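Long-range contact in copper-containing nitrite reductase (Thermus scotoductus, PDB 6HBE), which probably reduces nitrite to nitric oxide with electrons delivered by cytochrome c, working as a copper-containing homotrimer: residues 39-44 and 311-316. Numbering follows the deposited sequence.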
loop_
_atom_site.group_PDB
_atom_site.type_symbol
_atom_site.label_atom_id
_atom_site.label_comp_id
_atom_site.label_asym_id
_atom_site.label_seq_id
_atom_site.Cartn_x
_atom_site.Cartn_y
_atom_site.Cartn_z
ATOM N N VAL C 39 22.139 0.537 -14.254
ATOM C CA VAL C 39 20.651 0.612 -14.294
ATOM C C VAL C 39 20.207 2.053 -14.560
ATOM O O VAL C 39 20.457 2.952 -13.751
ATOM C CB VAL C 39 20.008 0.109 -12.982
ATOM C CG1 VAL C 39 18.473 0.210 -13.047
ATOM C CG2 VAL C 39 20.430 -1.334 -12.722
ATOM N N TYR C 40 19.571 2.269 -15.718
ATOM C CA TYR C 40 19.175 3.590 -16.178
ATOM C C TYR C 40 17.669 3.758 -16.211
ATOM O O TYR C 40 16.979 2.836 -16.586
ATOM C CB TYR C 40 19.750 3.866 -17.576
ATOM C CG TYR C 40 21.245 3.845 -17.552
ATOM C CD1 TYR C 40 21.931 2.639 -17.673
ATOM C CD2 TYR C 40 21.980 5.009 -17.360
ATOM C CE1 TYR C 40 23.314 2.591 -17.629
ATOM C CE2 TYR C 40 23.375 4.973 -17.315
ATOM C CZ TYR C 40 24.024 3.747 -17.465
ATOM O OH TYR C 40 25.399 3.655 -17.421
ATOM N N LEU C 41 17.190 4.945 -15.822
ATOM C CA LEU C 41 15.778 5.303 -15.755
ATOM C C LEU C 41 15.481 6.496 -16.661
ATOM O O LEU C 41 16.068 7.570 -16.476
ATOM C CB LEU C 41 15.438 5.719 -14.297
ATOM C CG LEU C 41 14.034 6.242 -13.998
ATOM C CD1 LEU C 41 12.988 5.182 -14.278
ATOM C CD2 LEU C 41 13.916 6.724 -12.554
ATOM N N ARG C 42 14.550 6.335 -17.597
ATOM C CA ARG C 42 14.081 7.449 -18.445
ATOM C C ARG C 42 12.917 8.136 -17.792
ATOM O O ARG C 42 12.025 7.472 -17.268
ATOM C CB ARG C 42 13.615 6.959 -19.819
ATOM C CG ARG C 42 14.688 6.297 -20.672
ATOM C CD ARG C 42 14.294 6.313 -22.143
ATOM N NE ARG C 42 14.882 5.165 -22.809
ATOM C CZ ARG C 42 15.948 5.169 -23.612
ATOM N NH1 ARG C 42 16.355 3.998 -24.122
ATOM N NH2 ARG C 42 16.606 6.295 -23.937
ATOM N N GLY C 43 12.899 9.462 -17.869
ATOM C CA GLY C 43 11.811 10.259 -17.332
ATOM C C GLY C 43 11.908 11.729 -17.672
ATOM O O GLY C 43 12.415 12.099 -18.721
ATOM N N PHE C 44 11.384 12.566 -16.786
ATOM C CA PHE C 44 11.430 14.013 -16.911
ATOM C C PHE C 44 12.163 14.592 -15.701
ATOM O O PHE C 44 12.101 14.011 -14.605
ATOM C CB PHE C 44 10.021 14.616 -16.932
ATOM C CG PHE C 44 9.145 14.161 -18.089
ATOM C CD1 PHE C 44 9.490 14.469 -19.411
ATOM C CD2 PHE C 44 7.931 13.487 -17.857
ATOM C CE1 PHE C 44 8.688 14.064 -20.485
ATOM C CE2 PHE C 44 7.120 13.082 -18.928
ATOM C CZ PHE C 44 7.502 13.367 -20.239
ATOM N N VAL C 311 14.906 1.275 -17.491
ATOM C CA VAL C 311 13.554 1.376 -16.945
ATOM C C VAL C 311 12.908 2.605 -17.603
ATOM O O VAL C 311 13.560 3.645 -17.721
ATOM C CB VAL C 311 13.604 1.583 -15.406
ATOM C CG1 VAL C 311 12.193 1.654 -14.819
ATOM C CG2 VAL C 311 14.430 0.481 -14.727
ATOM N N ASP C 312 11.654 2.467 -18.050
ATOM C CA ASP C 312 10.902 3.578 -18.624
ATOM C C ASP C 312 9.409 3.391 -18.349
ATOM O O ASP C 312 8.782 2.552 -18.973
ATOM C CB ASP C 312 11.170 3.661 -20.142
ATOM C CG ASP C 312 10.487 4.856 -20.812
ATOM O OD1 ASP C 312 9.669 5.607 -20.202
ATOM O OD2 ASP C 312 10.813 5.089 -21.977
ATOM N N PRO C 313 8.828 4.188 -17.432
ATOM C CA PRO C 313 7.432 3.918 -17.127
ATOM C C PRO C 313 6.473 4.110 -18.320
ATOM O O PRO C 313 5.527 3.326 -18.465
ATOM C CB PRO C 313 7.123 4.917 -16.004
ATOM C CG PRO C 313 8.139 5.991 -16.147
ATOM C CD PRO C 313 9.359 5.324 -16.649
ATOM N N TYR C 314 6.758 5.102 -19.160
ATOM C CA TYR C 314 5.890 5.499 -20.277
ATOM C C TYR C 314 6.099 4.713 -21.597
ATOM O O TYR C 314 5.174 4.591 -22.396
ATOM C CB TYR C 314 6.123 6.943 -20.592
ATOM C CG TYR C 314 6.135 7.907 -19.401
ATOM C CD1 TYR C 314 5.021 8.085 -18.603
ATOM C CD2 TYR C 314 7.281 8.632 -19.092
ATOM C CE1 TYR C 314 5.039 8.988 -17.553
ATOM C CE2 TYR C 314 7.298 9.540 -18.054
ATOM C CZ TYR C 314 6.194 9.712 -17.293
ATOM O OH TYR C 314 6.235 10.632 -16.261
ATOM N N GLY C 315 7.303 4.210 -21.823
ATOM C CA GLY C 315 7.735 3.712 -23.150
ATOM C C GLY C 315 8.368 2.349 -23.095
ATOM O O GLY C 315 8.084 1.566 -22.190
ATOM N N LEU C 316 9.223 2.049 -24.076
ATOM C CA LEU C 316 9.833 0.736 -24.188
ATOM C C LEU C 316 11.015 0.614 -23.204
ATOM O O LEU C 316 11.853 1.511 -23.103
ATOM C CB LEU C 316 10.307 0.489 -25.629
ATOM C CG LEU C 316 9.239 0.601 -26.732
ATOM C CD1 LEU C 316 9.881 0.355 -28.103
ATOM C CD2 LEU C 316 8.073 -0.360 -26.520
#
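The carbonyl oxygen of V311 has two donors from residues 39-44: the amide N of R42, in a nearly straight hydrogen bond (N to O 2.9 Å, N-H...O 170°), and the CA-H of L41, a weaker contact. With V311 N bonding Y40 O at 2.7 Å, this makes a parallel bridge that adds strand 309-311 to the edge of the sheet. On one face of that sheet, L41 turns CG anti to its backbone N (chi1 175°), bringing CD1 to 3.7 Å from V311 CG1. R42 crosses D312 obliquely; its NE stays 4.2 Å from D312 OD2, too far for a salt bridge, so any pull between the charges is probably weak. P313 has no N-H to offer R42 O and sets its CD against that oxygen instead, so the pairing stops here; its CG lies over the centre of the Y314 ring. That ring meets F44 obliquely, CE2 to CE2 at 3.7 Å with planes 41° apart, while its OH hydrogen-bonds A124 O. An alanine in place of Y314 would remove the ring and its bond to A124 O, and would probably loosen F44, which also stacks on H125 and meets H75 edge-to-face, both ligands of the type 1 copper. Backbone bonds thus fix the linker to the cupredoxin sheet, and aromatic contacts carry the join into the copper's second shell.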